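Local coordinates for beta-galactosidase (Geobacillus stearothermophilus, PDB 4OIF), which probably hydrolyses terminal non-reducing beta-D-galactose residues in beta-D-galactosides, as a zinc-containing homotrimeric enzyme of glycoside hydrolase family 42, at residues A[657-663]-A[680-685]; A[449-453]-A[624-630]; A[301-305]-A[442-447]. The contacts are given in a common frame with arbitrary orientation. Numbering follows the deposited sequence.

Contact 1 of 3, residues A[657-663]-A[680-685]; sequences EKVKDLF and RVVEKR
Two neighbouring antiparallel strands pair in the small C-terminal beta domain. Strand 658-661 lies beside 680-685 with segment axes 4.5 Å apart at closest approach and directions 127° apart, a strongly twisted pairing. Lys660 and Glu683 form the hydrogen-bonded pair (CA-CA 5.0 Å) with side chains on one face; Asp661 and Val682, the adjoining non-hydrogen-bonded pair (CA-CA 4.6 Å), lie on the other.

Backbone bonds fix this register: Lys660 N to Glu683 O and Glu683 N to Lys660 O, both 2.8 Å, then Leu662 N to Val681 O at 3.0 Å. The chain leaves the strand through an Asx turn, in which Asp661 (chi1 t) accepts Phe663 N at OD1, 2.6 Å away.

Apolar contacts fill in around the pairing. Val659 CG2 meets Val682 CG2 at 3.5 Å, while Val681 receives Leu662 CD2 on CG1 (3.7 Å) and Phe663 CZ on CG2 (3.8 Å). Phe642 and Tyr640 of strand 638-645 add to this cluster, touching Val681 and Leu662 respectively.

Charges meet across both ends. Lys684, t through chi3 and then turned at chi4 (m), brings NZ to 3.2 Å from Glu657 OE1. Asp661 OD2 and Arg680 NH1 make a second salt bridge, modelled too close at 2.2 Å, so its geometry is uncertain. Within one strand, Glu683 OE1 pairs with Arg685 NH2 at 2.7 Å.

The chemistry thus implies a division of roles: backbone bonds set the register, valines supply the buried packing, and Glu657-Lys684 ties the segments at one end, with Asp661-Arg680 less certain.

Contact 2 of 3, residues A[449-453]-A[624-630]; sequences FWERD and HEKGVSV. With GOL (glycerol), chain I.
This is a polar, partly water-mediated junction between domains, where the C-terminal end of helix 438-451 in the trimerisation domain meets the turn leading into strand 628-634 of the C-terminal domain. Trp450 is helical; Asp453 takes positive phi (65°/32°) with two bonds back into the last turn, one from Asp453 N to Trp450 O (3.1 Å): a Schellman motif. Opposite, Glu625 to Val628 form a type II beta turn with Gly627 at 102°/-4°, backbone angles that would jam a beta-carbon against the preceding carbonyl.

Asp453 (chi1 m) points toward the other segment, its CA 5.3 Å from that of Val630, and uses both carboxylate oxygens: OD1 accepts Val630 N at 2.8 Å, and OD2 accepts NE2 of His624 (chi1 p) at 2.6 Å. His624 ND1 donates to Glu625 O at 2.8 Å. Water 1 joins Trp450 NE1 to Ser629 OG, 3.0 Å from each; water 2 donates to Trp450 O (2.9 Å) and Val628 O (3.0 Å). A glycerol, probably from the crystallisation liquor, lies over the His624 ring. Here a Schellman-terminated helix holds, through Asp453, a strand at Val630 N and the preceding loop by a His-carboxylate hydrogen bond.

Contact 3 of 3, residues A[301-305]-A[442-447]; sequences MKVGF and LVQHYR
Helix-to-helix packing joins two domains here: helix 296-312 of the TIM barrel crosses helix 438-451 of the trimerisation domain. Over the short helical segments 301-305 and 442-447 the axes approach to 10.2 Å, with a signed crossing angle of 104°, close to perpendicular. The nearest CA pairs are Phe305 with Val443 (6.7 Å) and Met301 with Arg447 (7.3 Å), and no hydrogen bond links the two segments.

Met301, with chi1 and chi2 both t, reaches along the second helix. Its SD lies 3.5 Å from Arg447 CA and its CE 4.0 Å from Val443 CG1, with CE also over the face of the Arg447 guanidinium, 3.6 Å from NH1. That guanidinium makes salt bridges to Asp600 and to Asp298, the latter on the same helix as Met301.

Phe305 (chi1 t, chi2 87°) points toward the other helix and packs among Leu442, Val443 and Tyr446. Val443 CG2 sits over one ring face in a CH-pi contact, 3.9 Å from the centroid, and Leu442 CB touches Phe305 CZ at 3.7 Å.

Tyr446 (chi1 t, chi2 79°) offers its ring face to the edge of Phe305 in a T-shaped pair, centroids 5.5 Å apart and planes at 85°. Its hydroxyl bonds Asp308, farther along the barrel helix, and passes close to Gly304, where a beta-carbon would be tight: Tyr446 OH lies 3.4 Å from Gly304 C.

In the fold
Read together, the three contacts trace a path from the barrel through the trimerisation domain to the C-terminal domain. Contacts 2 and 3 share helix 438-451, contact 3 on its flank and contact 2 at its end; their centres are 12 Å apart, and they touch where Trp450 CE2 packs 3.7 Å from Met301 CA. Contacts 1 and 2 reach the same five-stranded sheet without touching, their nearest atoms about 7 Å apart. Chemistry changes along the way: contact 3, buried near the chain's centre, is chiefly apolar and aromatic; contact 2, also buried, relies on a carboxylate and waters; the outlying, partly exposed contact 1 combines strand pairing with ion pairs.

Contact 1 of 3, residues A[657-663]-A[680-685]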
loop_
_atom_site.group_PDB
_atom_site.type_symbol
_atom_site.label_atom_id
_atom_site.label_comp_id
_atom_site.label_asym_id
_atom_site.label_seq_id
_atom_site.Cartn_x
_atom_site.Cartn_y
_atom_site.Cartn_z
ATOM N N GLU A 657 14.435 -53.497 -5.845
ATOM C CA GLU A 657 13.790 -54.645 -5.213
ATOM C C GLU A 657 12.385 -54.767 -5.784
ATOM O O GLU A 657 11.875 -53.809 -6.357
ATOM C CB GLU A 657 13.758 -54.487 -3.690
ATOM C CG GLU A 657 15.134 -54.619 -3.035
ATOM C CD GLU A 657 15.084 -54.490 -1.523
ATOM O OE1 GLU A 657 14.841 -53.362 -1.029
ATOM O OE2 GLU A 657 15.282 -55.515 -0.830
ATOM N N LYS A 658 11.750 -55.925 -5.650
ATOM C CA LYS A 658 10.403 -56.065 -6.196
ATOM C C LYS A 658 9.330 -55.760 -5.161
ATOM O O LYS A 658 9.506 -55.941 -3.959
ATOM C CB LYS A 658 10.182 -57.458 -6.795
ATOM C CG LYS A 658 11.021 -58.560 -6.186
ATOM C CD LYS A 658 10.817 -59.873 -6.940
ATOM C CE LYS A 658 11.107 -59.702 -8.422
ATOM N NZ LYS A 658 11.133 -61.003 -9.140
ATOM N N VAL A 659 8.210 -55.271 -5.665
ATOM C CA VAL A 659 7.148 -54.738 -4.844
ATOM C C VAL A 659 5.840 -55.069 -5.517
ATOM O O VAL A 659 5.830 -55.499 -6.670
ATOM C CB VAL A 659 7.268 -53.220 -4.691
ATOM C CG1 VAL A 659 8.440 -52.854 -3.802
ATOM C CG2 VAL A 659 7.429 -52.583 -6.067
ATOM N N LYS A 660 4.735 -54.849 -4.815
ATOM C CA LYS A 660 3.426 -55.218 -5.336
ATOM C C LYS A 660 2.534 -53.994 -5.402
ATOM O O LYS A 660 2.362 -53.281 -4.412
ATOM C CB LYS A 660 2.788 -56.313 -4.473
ATOM C CG LYS A 660 3.602 -57.626 -4.401
ATOM C CD LYS A 660 4.711 -57.581 -3.329
ATOM C CE LYS A 660 5.736 -58.704 -3.475
ATOM N NZ LYS A 660 6.963 -58.396 -2.677
ATOM N N ASP A 661 1.986 -53.740 -6.582
ATOM C CA ASP A 661 1.073 -52.624 -6.769
ATOM C C ASP A 661 -0.189 -52.769 -5.903
ATOM O O ASP A 661 -0.993 -53.673 -6.095
ATOM C CB ASP A 661 0.698 -52.501 -8.240
ATOM C CG ASP A 661 -0.238 -51.335 -8.513
ATOM O OD1 ASP A 661 -1.294 -51.230 -7.857
ATOM O OD2 ASP A 661 0.076 -50.521 -9.399
ATOM N N LEU A 662 -0.372 -51.832 -4.984
ATOM C CA LEU A 662 -1.447 -51.907 -4.008
ATOM C C LEU A 662 -2.836 -51.874 -4.646
ATOM O O LEU A 662 -3.797 -52.361 -4.056
ATOM C CB LEU A 662 -1.313 -50.765 -3.005
ATOM C CG LEU A 662 -1.969 -50.973 -1.651
ATOM C CD1 LEU A 662 -1.256 -52.093 -0.912
ATOM C CD2 LEU A 662 -1.914 -49.689 -0.856
ATOM N N PHE A 663 -2.939 -51.307 -5.845
ATOM C CA PHE A 663 -4.222 -51.217 -6.548
ATOM C C PHE A 663 -4.542 -52.415 -7.456
ATOM O O PHE A 663 -5.713 -52.737 -7.661
ATOM C CB PHE A 663 -4.265 -49.955 -7.398
ATOM C CG PHE A 663 -4.095 -48.698 -6.617
ATOM C CD1 PHE A 663 -4.640 -48.574 -5.351
ATOM C CD2 PHE A 663 -3.391 -47.634 -7.145
ATOM C CE1 PHE A 663 -4.491 -47.409 -4.626
ATOM C CE2 PHE A 663 -3.233 -46.467 -6.423
ATOM C CZ PHE A 663 -3.787 -46.356 -5.159
ATOM N N ARG A 680 2.245 -43.973 -8.146
ATOM C CA ARG A 680 2.278 -45.397 -8.003
ATOM C C ARG A 680 2.259 -45.691 -6.517
ATOM O O ARG A 680 3.070 -45.160 -5.774
ATOM C CB ARG A 680 3.527 -45.958 -8.661
ATOM C CG ARG A 680 3.252 -47.121 -9.540
ATOM C CD ARG A 680 2.495 -46.752 -10.806
ATOM N NE ARG A 680 2.531 -47.915 -11.687
ATOM C CZ ARG A 680 1.694 -48.933 -11.570
ATOM N NH1 ARG A 680 0.733 -48.886 -10.655
ATOM N NH2 ARG A 680 1.791 -49.977 -12.373
ATOM N N VAL A 681 1.310 -46.492 -6.059
ATOM C CA VAL A 681 1.302 -46.869 -4.651
ATOM C C VAL A 681 1.664 -48.330 -4.551
ATOM O O VAL A 681 1.016 -49.201 -5.133
ATOM C CB VAL A 681 -0.042 -46.606 -3.984
ATOM C CG1 VAL A 681 0.035 -46.965 -2.517
ATOM C CG2 VAL A 681 -0.394 -45.138 -4.124
ATOM N N VAL A 682 2.711 -48.593 -3.795
ATOM C CA VAL A 682 3.404 -49.854 -3.886
ATOM C C VAL A 682 3.604 -50.468 -2.505
ATOM O O VAL A 682 3.680 -49.764 -1.508
ATOM C CB VAL A 682 4.729 -49.630 -4.653
ATOM C CG1 VAL A 682 5.952 -49.987 -3.826
ATOM C CG2 VAL A 682 4.688 -50.385 -5.958
ATOM N N GLU A 683 3.624 -51.790 -2.445
ATOM C CA GLU A 683 3.746 -52.480 -1.168
ATOM C C GLU A 683 4.965 -53.383 -1.185
ATOM O O GLU A 683 5.235 -54.062 -2.176
ATOM C CB GLU A 683 2.482 -53.287 -0.869
ATOM C CG GLU A 683 2.556 -54.144 0.375
ATOM C CD GLU A 683 1.381 -55.098 0.493
ATOM O OE1 GLU A 683 1.463 -56.054 1.290
ATOM O OE2 GLU A 683 0.376 -54.895 -0.220
ATOM N N LYS A 684 5.718 -53.373 -0.094
ATOM C CA LYS A 684 6.916 -54.194 -0.005
ATOM C C LYS A 684 6.943 -54.969 1.300
ATOM O O LYS A 684 7.026 -54.377 2.375
ATOM C CB LYS A 684 8.170 -53.334 -0.140
ATOM C CG LYS A 684 9.440 -54.148 -0.093
ATOM C CD LYS A 684 10.565 -53.466 -0.819
ATOM C CE LYS A 684 11.846 -54.257 -0.649
ATOM N NZ LYS A 684 12.346 -54.228 0.756
ATOM N N ARG A 685 6.860 -56.293 1.204
ATOM C CA ARG A 685 6.801 -57.138 2.394
ATOM C C ARG A 685 8.086 -57.036 3.199
ATOM O O ARG A 685 9.178 -56.989 2.635
ATOM C CB ARG A 685 6.538 -58.595 2.016
ATOM C CG ARG A 685 6.257 -59.495 3.208
ATOM C CD ARG A 685 4.982 -59.057 3.900
ATOM N NE ARG A 685 3.860 -59.053 2.966
ATOM C CZ ARG A 685 2.697 -58.451 3.189
ATOM N NH1 ARG A 685 2.494 -57.791 4.320
ATOM N NH2 ARG A 685 1.738 -58.505 2.274
#

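Contact 2 of 3, residues A[449-453]-A[624-630]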
loop_
_atom_site.group_PDB
_atom_site.type_symbol
_atom_site.label_atom_id
_atom_site.label_comp_id
_atom_site.label_asym_id
_atom_site.label_seq_id
_atom_site.Cartn_x
_atom_site.Cartn_y
_atom_site.Cartn_z
ATOM N N PHE A 449 16.787 -33.339 1.505
ATOM C CA PHE A 449 16.238 -34.583 2.053
ATOM C C PHE A 449 14.986 -34.998 1.284
ATOM O O PHE A 449 14.782 -36.178 1.003
ATOM C CB PHE A 449 15.972 -34.418 3.554
ATOM C CG PHE A 449 17.234 -34.187 4.341
ATOM C CD1 PHE A 449 17.941 -35.258 4.869
ATOM C CD2 PHE A 449 17.763 -32.908 4.475
ATOM C CE1 PHE A 449 19.131 -35.059 5.551
ATOM C CE2 PHE A 449 18.950 -32.696 5.157
ATOM C CZ PHE A 449 19.636 -33.773 5.697
ATOM N N TRP A 450 14.181 -34.014 0.902
ATOM C CA TRP A 450 13.026 -34.259 0.055
ATOM C C TRP A 450 13.489 -34.806 -1.291
ATOM O O TRP A 450 12.921 -35.765 -1.799
ATOM C CB TRP A 450 12.206 -32.973 -0.135
ATOM C CG TRP A 450 10.844 -33.188 -0.756
ATOM C CD1 TRP A 450 9.719 -33.663 -0.134
ATOM C CD2 TRP A 450 10.471 -32.929 -2.113
ATOM N NE1 TRP A 450 8.669 -33.719 -1.024
ATOM C CE2 TRP A 450 9.105 -33.270 -2.244
ATOM C CE3 TRP A 450 11.159 -32.445 -3.233
ATOM C CZ2 TRP A 450 8.417 -33.146 -3.455
ATOM C CZ3 TRP A 450 10.477 -32.318 -4.426
ATOM C CH2 TRP A 450 9.117 -32.671 -4.531
ATOM N N GLU A 451 14.533 -34.198 -1.852
ATOM C CA GLU A 451 15.047 -34.598 -3.159
ATOM C C GLU A 451 15.645 -36.012 -3.124
ATOM O O GLU A 451 15.786 -36.652 -4.161
ATOM C CB GLU A 451 16.083 -33.574 -3.667
ATOM C CG GLU A 451 15.471 -32.258 -4.152
ATOM C CD GLU A 451 16.489 -31.235 -4.643
ATOM O OE1 GLU A 451 17.692 -31.537 -4.616
ATOM O OE2 GLU A 451 16.088 -30.115 -5.046
ATOM N N ARG A 452 15.965 -36.495 -1.928
ATOM C CA ARG A 452 16.525 -37.824 -1.742
ATOM C C ARG A 452 15.532 -38.805 -1.112
ATOM O O ARG A 452 15.874 -39.960 -0.851
ATOM C CB ARG A 452 17.772 -37.745 -0.866
ATOM C CG ARG A 452 18.957 -37.098 -1.531
ATOM C CD ARG A 452 19.666 -38.075 -2.429
ATOM N NE ARG A 452 20.940 -37.529 -2.871
ATOM C CZ ARG A 452 21.251 -37.296 -4.141
ATOM N NH1 ARG A 452 20.377 -37.573 -5.100
ATOM N NH2 ARG A 452 22.440 -36.789 -4.447
ATOM N N ASP A 453 14.321 -38.339 -0.839
ATOM C CA ASP A 453 13.274 -39.205 -0.312
ATOM C C ASP A 453 13.668 -39.710 1.065
ATOM O O ASP A 453 13.320 -40.819 1.471
ATOM C CB ASP A 453 13.011 -40.366 -1.275
ATOM C CG ASP A 453 12.765 -39.888 -2.690
ATOM O OD1 ASP A 453 12.035 -38.889 -2.854
ATOM O OD2 ASP A 453 13.322 -40.480 -3.635
ATOM N N HIS A 624 15.265 -42.014 -9.775
ATOM C CA HIS A 624 14.392 -41.069 -10.468
ATOM C C HIS A 624 15.052 -39.697 -10.661
ATOM O O HIS A 624 16.059 -39.382 -10.031
ATOM C CB HIS A 624 13.068 -40.905 -9.699
ATOM C CG HIS A 624 13.232 -40.327 -8.327
ATOM N ND1 HIS A 624 13.525 -38.997 -8.106
ATOM C CD2 HIS A 624 13.160 -40.904 -7.104
ATOM C CE1 HIS A 624 13.623 -38.779 -6.807
ATOM N NE2 HIS A 624 13.394 -39.920 -6.176
ATOM N N GLU A 625 14.457 -38.891 -11.535
ATOM C CA GLU A 625 14.860 -37.503 -11.743
ATOM C C GLU A 625 14.182 -36.576 -10.748
ATOM O O GLU A 625 13.249 -36.980 -10.036
ATOM C CB GLU A 625 14.523 -37.058 -13.168
ATOM C CG GLU A 625 15.152 -37.926 -14.240
ATOM C CD GLU A 625 16.673 -37.932 -14.170
ATOM O OE1 GLU A 625 17.258 -36.935 -13.703
ATOM O OE2 GLU A 625 17.287 -38.939 -14.567
ATOM N N LYS A 626 14.648 -35.330 -10.713
ATOM C CA LYS A 626 14.076 -34.309 -9.841
ATOM C C LYS A 626 12.591 -34.080 -10.111
ATOM O O LYS A 626 12.167 -34.004 -11.260
ATOM C CB LYS A 626 14.851 -32.998 -9.995
ATOM C CG LYS A 626 16.183 -33.010 -9.272
ATOM C CD LYS A 626 16.909 -31.693 -9.391
ATOM C CE LYS A 626 18.128 -31.702 -8.493
ATOM N NZ LYS A 626 18.681 -33.083 -8.389
ATOM N N GLY A 627 11.801 -33.981 -9.047
ATOM C CA GLY A 627 10.382 -33.708 -9.192
ATOM C C GLY A 627 9.561 -34.967 -9.027
ATOM O O GLY A 627 8.326 -34.946 -9.071
ATOM N N VAL A 628 10.258 -36.084 -8.873
ATOM C CA VAL A 628 9.611 -37.309 -8.452
ATOM C C VAL A 628 9.874 -37.484 -6.981
ATOM O O VAL A 628 11.022 -37.551 -6.565
ATOM C CB VAL A 628 10.123 -38.537 -9.201
ATOM C CG1 VAL A 628 9.569 -39.811 -8.574
ATOM C CG2 VAL A 628 9.739 -38.443 -10.633
ATOM N N SER A 629 8.807 -37.547 -6.199
ATOM C CA SER A 629 8.915 -37.681 -4.764
ATOM C C SER A 629 8.577 -39.102 -4.369
ATOM O O SER A 629 7.557 -39.642 -4.782
ATOM C CB SER A 629 7.984 -36.679 -4.063
ATOM O OG SER A 629 8.005 -36.855 -2.659
ATOM N N VAL A 630 9.437 -39.718 -3.576
ATOM C CA VAL A 630 9.127 -41.037 -3.056
ATOM C C VAL A 630 9.022 -40.927 -1.549
ATOM O O VAL A 630 9.958 -40.473 -0.900
ATOM C CB VAL A 630 10.191 -42.091 -3.454
ATOM C CG1 VAL A 630 9.868 -43.430 -2.815
ATOM C CG2 VAL A 630 10.274 -42.226 -4.980
HETATM C C1 GOL I . 16.399 -40.939 -6.181
HETATM O O1 GOL I . 16.814 -41.757 -5.116
HETATM C C2 GOL I . 17.273 -39.703 -6.233
HETATM O O2 GOL I . 17.876 -39.535 -4.966
HETATM C C3 GOL I . 18.318 -40.004 -7.300
HETATM O O3 GOL I . 17.921 -41.159 -8.017
HETATM O O HOH W 1 6.189 -35.433 -0.761
HETATM O O HOH W 2 12.424 -35.739 -4.687
HETATM O O HOH W 3 10.520 -37.203 -1.442
#

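Contact 3 of 3, residues A[301-305]-A[442-447]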
loop_
_atom_site.group_PDB
_atom_site.type_symbol
_atom_site.label_atom_id
_atom_site.label_comp_id
_atom_site.label_asym_id
_atom_site.label_seq_id
_atom_site.Cartn_x
_atom_site.Cartn_y
_atom_site.Cartn_z
ATOM N N MET A 301 7.009 -29.828 -2.409
ATOM C CA MET A 301 7.988 -29.860 -1.330
ATOM C C MET A 301 7.525 -29.042 -0.127
ATOM O O MET A 301 7.611 -29.515 1.017
ATOM C CB MET A 301 9.336 -29.337 -1.815
ATOM C CG MET A 301 10.443 -29.467 -0.784
ATOM S SD MET A 301 12.010 -28.901 -1.444
ATOM C CE MET A 301 11.571 -27.210 -1.826
ATOM N N LYS A 302 7.046 -27.820 -0.380
ATOM C CA LYS A 302 6.510 -26.992 0.718
ATOM C C LYS A 302 5.371 -27.689 1.477
ATOM O O LYS A 302 5.303 -27.674 2.736
ATOM C CB LYS A 302 6.015 -25.644 0.189
ATOM C CG LYS A 302 7.104 -24.664 -0.187
ATOM C CD LYS A 302 6.487 -23.370 -0.664
ATOM C CE LYS A 302 7.416 -22.601 -1.560
ATOM N NZ LYS A 302 6.745 -21.406 -2.156
ATOM N N VAL A 303 4.488 -28.317 0.704
ATOM C CA VAL A 303 3.361 -29.038 1.281
ATOM C C VAL A 303 3.860 -30.180 2.160
ATOM O O VAL A 303 3.391 -30.380 3.284
ATOM C CB VAL A 303 2.424 -29.585 0.187
ATOM C CG1 VAL A 303 1.264 -30.349 0.811
ATOM C CG2 VAL A 303 1.907 -28.449 -0.679
ATOM N N GLY A 304 4.838 -30.916 1.644
ATOM C CA GLY A 304 5.416 -32.028 2.373
ATOM C C GLY A 304 6.059 -31.563 3.666
ATOM O O GLY A 304 5.972 -32.245 4.681
ATOM N N PHE A 305 6.699 -30.395 3.626
ATOM C CA PHE A 305 7.277 -29.813 4.824
ATOM C C PHE A 305 6.195 -29.595 5.872
ATOM O O PHE A 305 6.335 -30.048 7.030
ATOM C CB PHE A 305 7.983 -28.501 4.507
ATOM C CG PHE A 305 8.591 -27.823 5.712
ATOM C CD1 PHE A 305 9.878 -28.141 6.124
ATOM C CD2 PHE A 305 7.882 -26.840 6.416
ATOM C CE1 PHE A 305 10.454 -27.498 7.230
ATOM C CE2 PHE A 305 8.441 -26.199 7.515
ATOM C CZ PHE A 305 9.735 -26.530 7.927
ATOM N N LEU A 442 14.019 -22.823 6.682
ATOM C CA LEU A 442 13.861 -24.223 7.068
ATOM C C LEU A 442 13.554 -25.107 5.848
ATOM O O LEU A 442 14.200 -26.145 5.657
ATOM C CB LEU A 442 12.778 -24.381 8.111
ATOM C CG LEU A 442 13.297 -24.269 9.533
ATOM C CD1 LEU A 442 13.880 -22.890 9.786
ATOM C CD2 LEU A 442 12.153 -24.563 10.485
ATOM N N VAL A 443 12.605 -24.680 5.010
ATOM C CA VAL A 443 12.296 -25.443 3.798
ATOM C C VAL A 443 13.541 -25.618 2.895
ATOM O O VAL A 443 13.725 -26.663 2.260
ATOM C CB VAL A 443 11.148 -24.783 3.010
ATOM C CG1 VAL A 443 10.855 -25.549 1.743
ATOM C CG2 VAL A 443 9.911 -24.723 3.860
ATOM N N GLN A 444 14.403 -24.607 2.861
ATOM C CA GLN A 444 15.662 -24.722 2.121
ATOM C C GLN A 444 16.511 -25.850 2.680
ATOM O O GLN A 444 17.202 -26.554 1.933
ATOM C CB GLN A 444 16.470 -23.423 2.157
ATOM C CG GLN A 444 15.869 -22.312 1.344
ATOM C CD GLN A 444 15.052 -22.857 0.198
ATOM O OE1 GLN A 444 15.598 -23.429 -0.756
ATOM N NE2 GLN A 444 13.728 -22.704 0.288
ATOM N N HIS A 445 16.474 -26.031 3.994
ATOM C CA HIS A 445 17.294 -27.108 4.545
ATOM C C HIS A 445 16.627 -28.483 4.396
ATOM O O HIS A 445 17.295 -29.513 4.312
ATOM C CB HIS A 445 17.649 -26.780 5.988
ATOM C CG HIS A 445 18.640 -25.663 6.089
ATOM N ND1 HIS A 445 19.965 -25.868 6.404
ATOM C CD2 HIS A 445 18.513 -24.338 5.826
ATOM C CE1 HIS A 445 20.603 -24.712 6.376
ATOM N NE2 HIS A 445 19.745 -23.768 6.029
ATOM N N TYR A 446 15.309 -28.476 4.304
ATOM C CA TYR A 446 14.537 -29.668 4.006
ATOM C C TYR A 446 14.805 -30.172 2.587
ATOM O O TYR A 446 14.831 -31.382 2.342
ATOM C CB TYR A 446 13.064 -29.328 4.197
ATOM C CG TYR A 446 12.023 -30.398 3.958
ATOM C CD1 TYR A 446 11.764 -31.364 4.917
ATOM C CD2 TYR A 446 11.217 -30.364 2.822
ATOM C CE1 TYR A 446 10.767 -32.308 4.731
ATOM C CE2 TYR A 446 10.207 -31.300 2.625
ATOM C CZ TYR A 446 9.984 -32.274 3.589
ATOM O OH TYR A 446 8.983 -33.219 3.407
ATOM N N ARG A 447 15.007 -29.231 1.661
ATOM C CA ARG A 447 15.062 -29.539 0.232
ATOM C C ARG A 447 15.925 -30.763 -0.161
ATOM O O ARG A 447 15.440 -31.640 -0.864
ATOM C CB ARG A 447 15.531 -28.310 -0.563
ATOM C CG ARG A 447 15.689 -28.598 -2.058
ATOM C CD ARG A 447 16.417 -27.492 -2.784
ATOM N NE ARG A 447 15.691 -26.233 -2.676
ATOM C CZ ARG A 447 14.627 -25.933 -3.414
ATOM N NH1 ARG A 447 14.177 -26.802 -4.314
ATOM N NH2 ARG A 447 14.013 -24.767 -3.260
#